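Local coordinates for odorant-binding protein 1F (Rattus norvegicus, PDB 3FIQ) that binds a wide variety of chemical odorants in the nasal epithelium, as a secreted, small-molecule-carrying beta-barrel protein of the lipocalin family, at residues 5-9 with 10-14; 90-94 with 95-99. One frame throughout, in Å; residues are numbered along the deposited sequence.

Contact 1. Residues 5-9 with 10-14. With EDO (1,2-ethanediol), chain D.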
loop_
_atom_site.group_PDB
_atom_site.type_symbol
_atom_site.label_atom_id
_atom_site.label_comp_id
_atom_site.label_asym_id
_atom_site.label_seq_id
_atom_site.Cartn_x
_atom_site.Cartn_y
_atom_site.Cartn_z
ATOM N N LEU A 5 -5.056 -12.730 -5.465
ATOM C CA LEU A 5 -4.015 -12.994 -6.438
ATOM C C LEU A 5 -2.680 -13.241 -5.764
ATOM O O LEU A 5 -2.244 -12.435 -4.964
ATOM C CB LEU A 5 -3.848 -11.768 -7.285
ATOM C CG LEU A 5 -5.044 -11.384 -8.125
ATOM C CD1 LEU A 5 -4.795 -10.088 -8.789
ATOM C CD2 LEU A 5 -5.253 -12.502 -9.129
ATOM N N ASP A 6 -2.003 -14.322 -6.111
ATOM C CA ASP A 6 -0.710 -14.597 -5.482
ATOM C C ASP A 6 0.362 -13.720 -6.145
ATOM O O ASP A 6 0.192 -13.267 -7.249
ATOM C CB ASP A 6 -0.312 -16.072 -5.629
ATOM C CG ASP A 6 -1.250 -17.021 -4.890
ATOM O OD1 ASP A 6 -1.486 -16.850 -3.679
ATOM O OD2 ASP A 6 -1.732 -17.981 -5.533
ATOM N N ILE A 7 1.448 -13.471 -5.439
ATOM C CA ILE A 7 2.616 -12.824 -6.037
ATOM C C ILE A 7 3.867 -13.667 -5.828
ATOM O O ILE A 7 4.037 -14.375 -4.818
ATOM C CB ILE A 7 2.878 -11.420 -5.430
ATOM C CG1 ILE A 7 2.776 -11.481 -3.920
ATOM C CG2 ILE A 7 1.946 -10.467 -6.001
ATOM C CD1 ILE A 7 2.888 -10.123 -3.247
ATOM N N SER A 8 4.752 -13.567 -6.808
ATOM C CA SER A 8 5.988 -14.316 -6.782
ATOM C C SER A 8 7.142 -13.410 -6.558
ATOM O O SER A 8 7.084 -12.231 -6.762
ATOM C CB SER A 8 6.164 -15.035 -8.104
ATOM O OG SER A 8 6.467 -14.130 -9.080
ATOM N N PRO A 9 8.241 -13.948 -6.113
ATOM C CA PRO A 9 9.405 -13.096 -5.996
ATOM C C PRO A 9 9.785 -12.365 -7.268
ATOM O O PRO A 9 10.211 -11.186 -7.239
ATOM C CB PRO A 9 10.511 -14.030 -5.576
ATOM C CG PRO A 9 9.784 -15.267 -5.060
ATOM C CD PRO A 9 8.446 -15.319 -5.601
ATOM N N SER A 10 9.761 -13.072 -8.397
ATOM C CA SER A 10 10.106 -12.439 -9.655
ATOM C C SER A 10 9.179 -11.269 -9.940
ATOM O O SER A 10 9.617 -10.236 -10.490
ATOM C CB SER A 10 9.936 -13.453 -10.805
ATOM O OG SER A 10 10.945 -14.446 -10.730
ATOM N N GLU A 11 7.902 -11.386 -9.593
ATOM C CA GLU A 11 6.947 -10.296 -9.809
ATOM C C GLU A 11 7.228 -9.083 -8.930
ATOM O O GLU A 11 7.204 -7.912 -9.383
ATOM C CB GLU A 11 5.513 -10.742 -9.578
ATOM C CG GLU A 11 4.969 -11.629 -10.724
ATOM C CD GLU A 11 3.701 -12.352 -10.409
ATOM O OE1 GLU A 11 3.397 -12.639 -9.254
ATOM O OE2 GLU A 11 2.990 -12.704 -11.361
ATOM N N VAL A 12 7.527 -9.356 -7.678
ATOM C CA VAL A 12 7.593 -8.227 -6.748
ATOM C C VAL A 12 8.972 -7.663 -6.406
ATOM O O VAL A 12 9.044 -6.496 -6.052
ATOM C CB VAL A 12 6.841 -8.498 -5.452
ATOM C CG1 VAL A 12 5.448 -8.949 -5.693
ATOM C CG2 VAL A 12 7.520 -9.466 -4.731
ATOM N N ASN A 13 10.060 -8.400 -6.537
ATOM C CA ASN A 13 11.310 -7.982 -6.005
ATOM C C ASN A 13 11.855 -6.783 -6.757
ATOM O O ASN A 13 11.990 -6.809 -7.968
ATOM C CB ASN A 13 12.301 -9.129 -5.995
ATOM C CG ASN A 13 12.017 -10.113 -4.883
ATOM O OD1 ASN A 13 11.011 -10.041 -4.231
ATOM N ND2 ASN A 13 12.862 -11.096 -4.770
ATOM N N GLY A 14 12.144 -5.706 -6.064
ATOM C CA GLY A 14 12.673 -4.524 -6.712
ATOM C C GLY A 14 12.113 -3.256 -6.116
ATOM O O GLY A 14 11.412 -3.331 -5.098
HETATM C C1 EDO D . 8.870 -10.208 -13.691
HETATM O O1 EDO D . 9.195 -8.966 -13.033
HETATM C C2 EDO D . 7.507 -10.141 -14.338
HETATM O O2 EDO D . 6.583 -9.285 -13.641
HETATM O O HOH W 1 2.312 -15.084 -9.316
#

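Contact 2. Residues 90-94 with 95-99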
loop_
_atom_site.group_PDB
_atom_site.type_symbol
_atom_site.label_atom_id
_atom_site.label_comp_id
_atom_site.label_asym_id
_atom_site.label_seq_id
_atom_site.Cartn_x
_atom_site.Cartn_y
_atom_site.Cartn_z
ATOM N N VAL A 90 -3.465 -8.743 -2.386
ATOM C CA VAL A 90 -3.383 -8.133 -3.707
ATOM C C VAL A 90 -4.743 -8.171 -4.394
ATOM O O VAL A 90 -5.366 -9.210 -4.449
ATOM C CB VAL A 90 -2.366 -8.917 -4.525
ATOM C CG1 VAL A 90 -2.327 -8.366 -5.995
ATOM C CG2 VAL A 90 -0.977 -8.797 -3.881
ATOM N N LEU A 91 -5.256 -7.045 -4.801
ATOM C CA LEU A 91 -6.525 -6.991 -5.479
ATOM C C LEU A 91 -6.333 -7.005 -6.972
ATOM O O LEU A 91 -7.185 -7.488 -7.729
ATOM C CB LEU A 91 -7.272 -5.680 -5.200
ATOM C CG LEU A 91 -7.680 -5.296 -3.856
ATOM C CD1 LEU A 91 -8.351 -3.913 -3.860
ATOM C CD2 LEU A 91 -8.624 -6.353 -3.303
ATOM N N LYS A 92 -5.248 -6.453 -7.464
ATOM C CA LYS A 92 -5.014 -6.382 -8.894
ATOM C C LYS A 92 -3.553 -6.304 -9.119
ATOM O O LYS A 92 -2.832 -5.682 -8.380
ATOM C CB LYS A 92 -5.655 -5.153 -9.518
ATOM C CG LYS A 92 -5.175 -4.812 -10.948
ATOM C CD LYS A 92 -5.300 -3.318 -11.240
ATOM C CE LYS A 92 -4.507 -2.915 -12.451
ATOM N NZ LYS A 92 -5.324 -3.176 -13.646
ATOM N N LYS A 93 -3.075 -6.945 -10.174
ATOM C CA LYS A 93 -1.663 -6.793 -10.458
ATOM C C LYS A 93 -1.397 -6.883 -11.965
ATOM O O LYS A 93 -2.032 -7.681 -12.673
ATOM C CB LYS A 93 -0.769 -7.781 -9.731
ATOM C CG LYS A 93 -1.069 -9.218 -9.908
ATOM C CD LYS A 93 0.097 -10.167 -9.519
ATOM C CE LYS A 93 -0.149 -11.467 -10.290
ATOM N NZ LYS A 93 0.596 -12.620 -9.855
ATOM N N THR A 94 -0.438 -6.065 -12.394
ATOM C CA THR A 94 0.155 -6.080 -13.726
ATOM C C THR A 94 1.649 -6.056 -13.482
ATOM O O THR A 94 2.107 -6.043 -12.319
ATOM C CB THR A 94 -0.248 -4.872 -14.536
ATOM O OG1 THR A 94 0.378 -3.685 -14.005
ATOM C CG2 THR A 94 -1.721 -4.656 -14.494
ATOM N N ASP A 95 2.447 -6.060 -14.549
ATOM C CA ASP A 95 3.891 -6.093 -14.315
ATOM C C ASP A 95 4.392 -4.825 -13.624
ATOM O O ASP A 95 5.398 -4.882 -12.899
ATOM C CB ASP A 95 4.696 -6.371 -15.593
ATOM C CG ASP A 95 4.565 -5.275 -16.599
ATOM O OD1 ASP A 95 3.472 -5.162 -17.172
ATOM O OD2 ASP A 95 5.552 -4.529 -16.821
ATOM N N ASP A 96 3.697 -3.700 -13.799
ATOM C CA ASP A 96 4.218 -2.446 -13.238
ATOM C C ASP A 96 3.288 -1.697 -12.283
ATOM O O ASP A 96 3.646 -0.637 -11.817
ATOM C CB ASP A 96 4.754 -1.508 -14.335
ATOM C CG ASP A 96 3.722 -1.164 -15.326
ATOM O OD1 ASP A 96 2.559 -1.445 -15.044
ATOM O OD2 ASP A 96 4.060 -0.618 -16.389
ATOM N N ILE A 97 2.167 -2.305 -11.907
ATOM C CA ILE A 97 1.186 -1.710 -11.000
ATOM C C ILE A 97 0.605 -2.830 -10.148
ATOM O O ILE A 97 0.224 -3.853 -10.671
ATOM C CB ILE A 97 0.055 -1.002 -11.770
ATOM C CG1 ILE A 97 0.580 0.181 -12.596
ATOM C CG2 ILE A 97 -1.052 -0.642 -10.809
ATOM C CD1 ILE A 97 1.045 1.338 -11.754
ATOM N N ILE A 98 0.514 -2.626 -8.839
ATOM C CA ILE A 98 -0.185 -3.484 -7.892
ATOM C C ILE A 98 -1.155 -2.682 -7.102
ATOM O O ILE A 98 -0.779 -1.625 -6.572
ATOM C CB ILE A 98 0.786 -4.222 -6.963
ATOM C CG1 ILE A 98 1.683 -5.120 -7.803
ATOM C CG2 ILE A 98 0.008 -5.065 -5.926
ATOM C CD1 ILE A 98 2.756 -5.856 -6.990
ATOM N N PHE A 99 -2.410 -3.103 -7.056
ATOM C CA PHE A 99 -3.385 -2.598 -6.087
ATOM C C PHE A 99 -3.462 -3.494 -4.846
ATOM O O PHE A 99 -3.784 -4.676 -4.985
ATOM C CB PHE A 99 -4.784 -2.555 -6.673
ATOM C CG PHE A 99 -5.022 -1.552 -7.808
ATOM C CD1 PHE A 99 -4.015 -0.765 -8.400
ATOM C CD2 PHE A 99 -6.325 -1.334 -8.203
ATOM C CE1 PHE A 99 -4.313 0.108 -9.402
ATOM C CE2 PHE A 99 -6.609 -0.456 -9.229
ATOM C CZ PHE A 99 -5.634 0.240 -9.823
#

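Contact 1. Residues 5-9 with 10-14
S8 and E11 form a capping box in which one carboxylate oxygen, OE1 of E11, reaches back past the start of helix 9-12 to take the backbone N-H of S8, with N to OE1 at 2.9 Å. The donor meets OE1 on its anti side, 26° out of the carboxylate plane. In return the backbone N of E11 donates to OG of S8 at 3.1 Å, so each side chain serves the other's main chain. Serine suits the N-cap because its short hydroxyl, set between backbone N and carbonyl carbon (chi1 72°), can turn straight back to the helix. Glutamate suits the third helical position because its longer, extended chain spans the distance to S8.

P9 fits the first turn, where a residue without an N-H costs no helical bond. The turn itself is closed by V12 N to S8 O at 3.0 Å and N13 N to P9 O at 2.9 Å. On the buried side I7 and V12 cross at about a right angle, CB of I7 lying 3.6 Å from CG1 of V12; these beta-branched side chains pack the residue before the N-cap against the last residue of the helix.

A water donates to OE1 of E11 at 2.7 Å and weakly to the carbonyl oxygen of D6. An ethanediol, probably from the crystallisation liquor, donates through O1 to O of S10. Since OE2 of E11 also forms a salt bridge with K93, the carboxylate is held through both oxygens, and these donors together would be expected to favour its ionised form.

Contact 2. Residues 90-94 with 95-99
K92 lays its aliphatic chain over the ring of F99, CD standing 3.6 Å from the ring centroid and 7° off the normal, a CH-pi contact. The two side chains run side by side from a hydrogen-bonded antiparallel pair. With CG of K92 anti to its backbone N (chi1 166°), the methylenes follow the ring outward; the chain turns aside at its last torsion (chi4 84°), and NZ ends 5.5 Å from the centroid, a long, at most weak cation-pi approach; its salt bridge is to E131. Lysine suits the position by pairing greasy methylenes with a charged end, and phenylalanine by offering them a flat apolar face.

F99 N donates to O of K92 at 2.9 Å. At this same pair L91 and K92 both face F99, a classic beta bulge at the strand's corner: O of F99 accepts L91 N at 2.8 Å and, weakly, K92 N at 3.4 Å.

K93 and I98 make the neighbouring non-hydrogen-bonded pair, CB of K93 lying 4.1 Å from CG1 of I98 before the lysine chain leads away to D6 and E11. CG2 of I98, anti to the backbone N, reaches CG1 of V90 at 4.0 Å. T94 lies just past the strand, where its backbone N closes the turn by donating to O of I97 at 2.9 Å; its OG1, placed between backbone N and carbonyl carbon, adds a weak bond from I97 N.

This is the end of the hairpin of strands 85-93 and 97-105. Helix 126-138 packs on F99 through L132 and L135, strand 14-23 meets I97 and I98 through L19 and W16, I98 pairs by backbone bonds with A118 of strand 111-119, and D96 bonds to K120 just past its end.

Overall arrangement
Contact 1, the capped helix start at 5-14, and contact 2, the hairpin end at 90-99, lie on the same side of the chain's centre with their own centres about 10 Å apart. K93 joins them: its NZ is 2.8 Å from OE2 of E11 in a salt bridge and 2.7 Å from O of D6 in a probable hydrogen bond. Packing adds to this, with O of L5 at 3.5 Å from CB of V90 and CD1 of L5 at 3.7 Å from O of L91. The N-terminal segment of this lipocalin thus runs against strand 85-93 before the chain enters strand 14-23. The ethanediol at S10 also nears contact 2, its O2 4.0 Å from CB of D95.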